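Putative polyketide synthase (Brevibacillus brevis, PDB 5HU7) probably catalyses the dehydration of beta-hydroxyacyl intermediates to enoyl thioesters, as the dehydratase domain of a trans-AT polyketide synthase. Local coordinates at residues Pro186-Ile198 and His209-Leu223. Numbering follows the deposited sequence.
Sequences PGHVLVKLSLPSI and HPSLLESLLPSTRYL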
loop_
_atom_site.group_PDB
_atom_site.type_symbol
_atom_site.label_atom_id
_atom_site.label_comp_id
_atom_site.label_asym_id
_atom_site.label_seq_id
_atom_site.Cartn_x
_atom_site.Cartn_y
_atom_site.Cartn_z
ATOM N N PRO A 186 -12.475 33.846 32.691
ATOM C CA PRO A 186 -13.300 32.872 33.417
ATOM C C PRO A 186 -13.954 31.919 32.410
ATOM O O PRO A 186 -14.568 32.378 31.447
ATOM C CB PRO A 186 -14.323 33.765 34.138
ATOM C CG PRO A 186 -13.697 35.118 34.140
ATOM C CD PRO A 186 -13.045 35.198 32.816
ATOM N N GLY A 187 -13.701 30.619 32.561
ATOM C CA GLY A 187 -14.230 29.596 31.656
ATOM C C GLY A 187 -13.409 29.257 30.421
ATOM O O GLY A 187 -13.776 28.308 29.707
ATOM N N HIS A 188 -12.306 30.003 30.129
ATOM C CA HIS A 188 -11.473 29.672 28.965
ATOM C C HIS A 188 -10.032 30.148 29.049
ATOM O O HIS A 188 -9.711 31.072 29.784
ATOM C CB HIS A 188 -12.102 30.184 27.635
ATOM C CG HIS A 188 -11.983 31.659 27.360
ATOM N ND1 HIS A 188 -10.769 32.245 26.988
ATOM C CD2 HIS A 188 -12.944 32.604 27.304
ATOM C CE1 HIS A 188 -11.021 33.534 26.808
ATOM N NE2 HIS A 188 -12.317 33.795 26.962
ATOM N N VAL A 189 -9.179 29.516 28.236
ATOM C CA VAL A 189 -7.802 29.916 28.038
ATOM C C VAL A 189 -7.601 29.996 26.541
ATOM O O VAL A 189 -8.074 29.123 25.824
ATOM C CB VAL A 189 -6.736 29.034 28.744
ATOM C CG1 VAL A 189 -6.892 29.114 30.245
ATOM C CG2 VAL A 189 -6.797 27.586 28.294
ATOM N N LEU A 190 -7.016 31.102 26.056
ATOM C CA LEU A 190 -6.713 31.270 24.634
ATOM C C LEU A 190 -5.202 31.258 24.566
ATOM O O LEU A 190 -4.549 32.155 25.102
ATOM C CB LEU A 190 -7.304 32.555 24.038
ATOM C CG LEU A 190 -6.903 32.843 22.598
ATOM C CD1 LEU A 190 -7.631 31.911 21.638
ATOM C CD2 LEU A 190 -7.147 34.328 22.249
ATOM N N VAL A 191 -4.646 30.209 23.972
ATOM C CA VAL A 191 -3.210 30.037 23.910
ATOM C C VAL A 191 -2.705 30.519 22.578
ATOM O O VAL A 191 -3.179 30.036 21.553
ATOM C CB VAL A 191 -2.837 28.534 24.081
ATOM C CG1 VAL A 191 -1.332 28.344 24.088
ATOM C CG2 VAL A 191 -3.438 27.961 25.349
ATOM N N LYS A 192 -1.712 31.397 22.585
ATOM C CA LYS A 192 -1.055 31.818 21.348
ATOM C C LYS A 192 0.112 30.848 21.157
ATOM O O LYS A 192 0.974 30.726 22.033
ATOM C CB LYS A 192 -0.552 33.251 21.430
ATOM C CG LYS A 192 0.043 33.733 20.113
ATOM C CD LYS A 192 0.210 35.234 20.095
ATOM C CE LYS A 192 0.965 35.706 18.885
ATOM N NZ LYS A 192 2.403 35.320 18.922
ATOM N N LEU A 193 0.113 30.146 20.037
ATOM C CA LEU A 193 1.097 29.111 19.757
ATOM C C LEU A 193 2.189 29.557 18.826
ATOM O O LEU A 193 1.949 30.294 17.881
ATOM C CB LEU A 193 0.401 27.893 19.126
ATOM C CG LEU A 193 -0.631 27.215 19.993
ATOM C CD1 LEU A 193 -1.465 26.302 19.169
ATOM C CD2 LEU A 193 0.010 26.483 21.162
ATOM N N SER A 194 3.353 28.948 18.994
ATOM C CA SER A 194 4.498 29.131 18.113
ATOM C C SER A 194 5.108 27.751 18.036
ATOM O O SER A 194 6.117 27.452 18.668
ATOM C CB SER A 194 5.434 30.219 18.628
ATOM O OG SER A 194 6.756 30.048 18.158
ATOM N N LEU A 195 4.403 26.878 17.308
ATOM C CA LEU A 195 4.781 25.487 17.163
ATOM C C LEU A 195 6.136 25.367 16.466
ATOM O O LEU A 195 6.445 26.178 15.589
ATOM C CB LEU A 195 3.704 24.703 16.392
ATOM C CG LEU A 195 2.358 24.556 17.099
ATOM C CD1 LEU A 195 1.308 23.969 16.180
ATOM C CD2 LEU A 195 2.485 23.735 18.359
ATOM N N PRO A 196 6.984 24.393 16.863
ATOM C CA PRO A 196 8.305 24.278 16.225
ATOM C C PRO A 196 8.251 24.099 14.712
ATOM O O PRO A 196 7.260 23.626 14.173
ATOM C CB PRO A 196 8.941 23.070 16.917
ATOM C CG PRO A 196 8.189 22.893 18.170
ATOM C CD PRO A 196 6.805 23.365 17.909
ATOM N N SER A 197 9.323 24.511 14.038
ATOM C CA SER A 197 9.441 24.434 12.584
ATOM C C SER A 197 9.463 22.979 12.105
ATOM O O SER A 197 10.184 22.147 12.658
ATOM C CB SER A 197 10.707 25.156 12.116
ATOM O OG SER A 197 11.866 24.639 12.750
ATOM N N ILE A 198 8.634 22.684 11.105
ATOM C CA ILE A 198 8.524 21.373 10.474
ATOM C C ILE A 198 8.685 21.637 8.976
ATOM O O ILE A 198 8.149 22.632 8.472
ATOM C CB ILE A 198 7.157 20.709 10.841
ATOM C CG1 ILE A 198 7.065 20.425 12.359
ATOM C CG2 ILE A 198 6.884 19.429 10.050
ATOM C CD1 ILE A 198 8.037 19.424 12.970
ATOM N N HIS A 209 0.168 18.839 14.209
ATOM C CA HIS A 209 1.583 19.082 14.343
ATOM C C HIS A 209 2.122 18.091 15.390
ATOM O O HIS A 209 1.430 17.828 16.379
ATOM C CB HIS A 209 1.795 20.527 14.807
ATOM C CG HIS A 209 3.201 20.997 14.743
ATOM N ND1 HIS A 209 4.106 20.694 15.747
ATOM C CD2 HIS A 209 3.825 21.730 13.796
ATOM C CE1 HIS A 209 5.263 21.210 15.348
ATOM N NE2 HIS A 209 5.112 21.931 14.237
ATOM N N PRO A 210 3.359 17.551 15.231
ATOM C CA PRO A 210 3.864 16.591 16.220
ATOM C C PRO A 210 4.115 17.141 17.628
ATOM O O PRO A 210 4.283 16.341 18.548
ATOM C CB PRO A 210 5.161 16.086 15.569
ATOM C CG PRO A 210 5.565 17.147 14.662
ATOM C CD PRO A 210 4.312 17.701 14.116
ATOM N N SER A 211 4.158 18.474 17.808
ATOM C CA SER A 211 4.429 19.108 19.103
ATOM C C SER A 211 3.204 19.743 19.758
ATOM O O SER A 211 3.343 20.274 20.852
ATOM C CB SER A 211 5.494 20.179 18.921
ATOM O OG SER A 211 6.561 19.718 18.107
ATOM N N LEU A 212 2.031 19.698 19.119
ATOM C CA LEU A 212 0.796 20.307 19.630
ATOM C C LEU A 212 0.369 19.849 21.047
ATOM O O LEU A 212 -0.162 20.653 21.807
ATOM C CB LEU A 212 -0.339 20.046 18.615
ATOM C CG LEU A 212 -1.714 20.569 18.975
ATOM C CD1 LEU A 212 -1.690 22.074 19.119
ATOM C CD2 LEU A 212 -2.743 20.152 17.938
ATOM N N LEU A 213 0.560 18.576 21.383
ATOM C CA LEU A 213 0.187 18.026 22.696
ATOM C C LEU A 213 1.129 18.529 23.800
ATOM O O LEU A 213 0.699 18.736 24.935
ATOM C CB LEU A 213 0.232 16.484 22.620
ATOM C CG LEU A 213 -0.126 15.683 23.885
ATOM C CD1 LEU A 213 -1.597 15.870 24.248
ATOM C CD2 LEU A 213 0.262 14.189 23.692
ATOM N N GLU A 214 2.393 18.781 23.460
ATOM C CA GLU A 214 3.364 19.280 24.442
ATOM C C GLU A 214 3.030 20.741 24.865
ATOM O O GLU A 214 3.556 21.207 25.885
ATOM C CB GLU A 214 4.833 19.195 23.927
ATOM C CG GLU A 214 5.213 17.942 23.137
ATOM C CD GLU A 214 4.738 16.602 23.672
ATOM O OE1 GLU A 214 5.209 16.198 24.760
ATOM O OE2 GLU A 214 3.953 15.924 22.968
ATOM N N SER A 215 2.193 21.454 24.063
ATOM C CA SER A 215 1.765 22.827 24.299
ATOM C C SER A 215 0.395 22.908 24.949
ATOM O O SER A 215 0.165 23.782 25.778
ATOM C CB SER A 215 1.708 23.579 22.977
ATOM O OG SER A 215 2.948 23.495 22.293
ATOM N N LEU A 216 -0.524 22.060 24.518
ATOM C CA LEU A 216 -1.891 22.025 25.005
ATOM C C LEU A 216 -2.000 21.466 26.401
ATOM O O LEU A 216 -2.705 22.032 27.223
ATOM C CB LEU A 216 -2.761 21.201 24.043
ATOM C CG LEU A 216 -3.059 21.847 22.679
ATOM C CD1 LEU A 216 -3.892 20.916 21.811
ATOM C CD2 LEU A 216 -3.773 23.150 22.831
ATOM N N LEU A 217 -1.316 20.373 26.680
ATOM C CA LEU A 217 -1.358 19.745 28.005
ATOM C C LEU A 217 -1.066 20.736 29.161
ATOM O O LEU A 217 -1.951 20.910 29.991
ATOM C CB LEU A 217 -0.436 18.513 28.041
ATOM C CG LEU A 217 -0.336 17.770 29.384
ATOM C CD1 LEU A 217 -1.743 17.420 29.950
ATOM C CD2 LEU A 217 0.500 16.518 29.216
ATOM N N PRO A 218 0.060 21.484 29.202
ATOM C CA PRO A 218 0.233 22.476 30.292
ATOM C C PRO A 218 -0.878 23.534 30.337
ATOM O O PRO A 218 -1.249 24.009 31.410
ATOM C CB PRO A 218 1.611 23.108 30.005
ATOM C CG PRO A 218 1.979 22.707 28.634
ATOM C CD PRO A 218 1.246 21.433 28.324
ATOM N N SER A 219 -1.442 23.860 29.156
ATOM C CA SER A 219 -2.537 24.823 29.000
ATOM C C SER A 219 -3.856 24.279 29.562
ATOM O O SER A 219 -4.633 25.063 30.112
ATOM C CB SER A 219 -2.716 25.200 27.527
ATOM O OG SER A 219 -1.499 25.595 26.911
ATOM N N THR A 220 -4.141 22.967 29.377
ATOM C CA THR A 220 -5.360 22.365 29.932
ATOM C C THR A 220 -5.224 22.281 31.443
ATOM O O THR A 220 -6.186 22.576 32.162
ATOM C CB THR A 220 -5.735 21.004 29.308
ATOM O OG1 THR A 220 -4.780 19.986 29.634
ATOM C CG2 THR A 220 -5.959 21.075 27.806
ATOM N N ARG A 221 -4.022 21.935 31.928
ATOM C CA ARG A 221 -3.738 21.876 33.367
ATOM C C ARG A 221 -3.919 23.249 34.022
ATOM O O ARG A 221 -4.399 23.330 35.150
ATOM C CB ARG A 221 -2.318 21.360 33.626
ATOM C CG ARG A 221 -2.165 19.892 33.322
ATOM C CD ARG A 221 -0.699 19.528 33.288
ATOM N NE ARG A 221 -0.481 18.090 33.141
ATOM C CZ ARG A 221 0.713 17.524 32.994
ATOM N NH1 ARG A 221 1.814 18.270 32.971
ATOM N NH2 ARG A 221 0.819 16.207 32.865
ATOM N N TYR A 222 -3.556 24.322 33.301
ATOM C CA TYR A 222 -3.735 25.695 33.774
ATOM C C TYR A 222 -5.231 26.036 33.891
ATOM O O TYR A 222 -5.631 26.721 34.831
ATOM C CB TYR A 222 -2.986 26.696 32.863
ATOM C CG TYR A 222 -3.219 28.140 33.230
ATOM C CD1 TYR A 222 -3.111 28.571 34.548
ATOM C CD2 TYR A 222 -3.583 29.073 32.269
ATOM C CE1 TYR A 222 -3.405 29.883 34.906
ATOM C CE2 TYR A 222 -3.872 30.392 32.614
ATOM C CZ TYR A 222 -3.759 30.799 33.933
ATOM O OH TYR A 222 -4.010 32.095 34.323
ATOM N N LEU A 223 -6.056 25.551 32.954
ATOM C CA LEU A 223 -7.507 25.769 33.023
ATOM C C LEU A 223 -8.093 24.981 34.217
ATOM O O LEU A 223 -8.818 25.548 35.045
ATOM C CB LEU A 223 -8.183 25.317 31.704
ATOM C CG LEU A 223 -9.713 25.448 31.624
ATOM C CD1 LEU A 223 -10.187 26.879 31.907
ATOM C CD2 LEU A 223 -10.226 24.968 30.283
#
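H209 NE2 donates to the carbonyl oxygen of P196 over 2.7 Å. The bond is short but bent, 143° at the hydrogen. The other ring nitrogen, ND1, accepts from the backbone N of S211 at 3.0 Å. One imidazole thus ties the loop after strand 188-193 to the turn that opens the helix, where it serves as a cap. Its chi1 of -169°, setting CG opposite the backbone N, carries the ring out toward P196 and I198. L195 CB covers one face, 3.8 Å from the ring centroid in a CH-pi contact, and P210 CD the other, toward its rim. Were H209 replaced by alanine, P196 O and S211 N would probably lose these mates and L195 would border a gap. Nearby, the P196 ring lies against S211 CB and OG, and I198 CD1 touches P210 CG at 3.8 Å.

Farther along, strand 188-193 and helix 212-223 run nearly antiparallel (153°), their axes approaching to 8.6 Å. L193 CD2 rests on S215 CB, V191 CG2 on S219, and V189 CG1 reaches the Y222 ring. This is the hot-dog theme of a helix wrapped by antiparallel strands; H209-E214 probably corresponds to the dehydratase HPxLLD motif, with glutamate replacing aspartate. The short S215 and S219 side chains probably let the strand approach, S219 OG being satisfied by S215 O, while an imidazole hydrogen-bonded through both ring nitrogens supplies the polar clasp at one end.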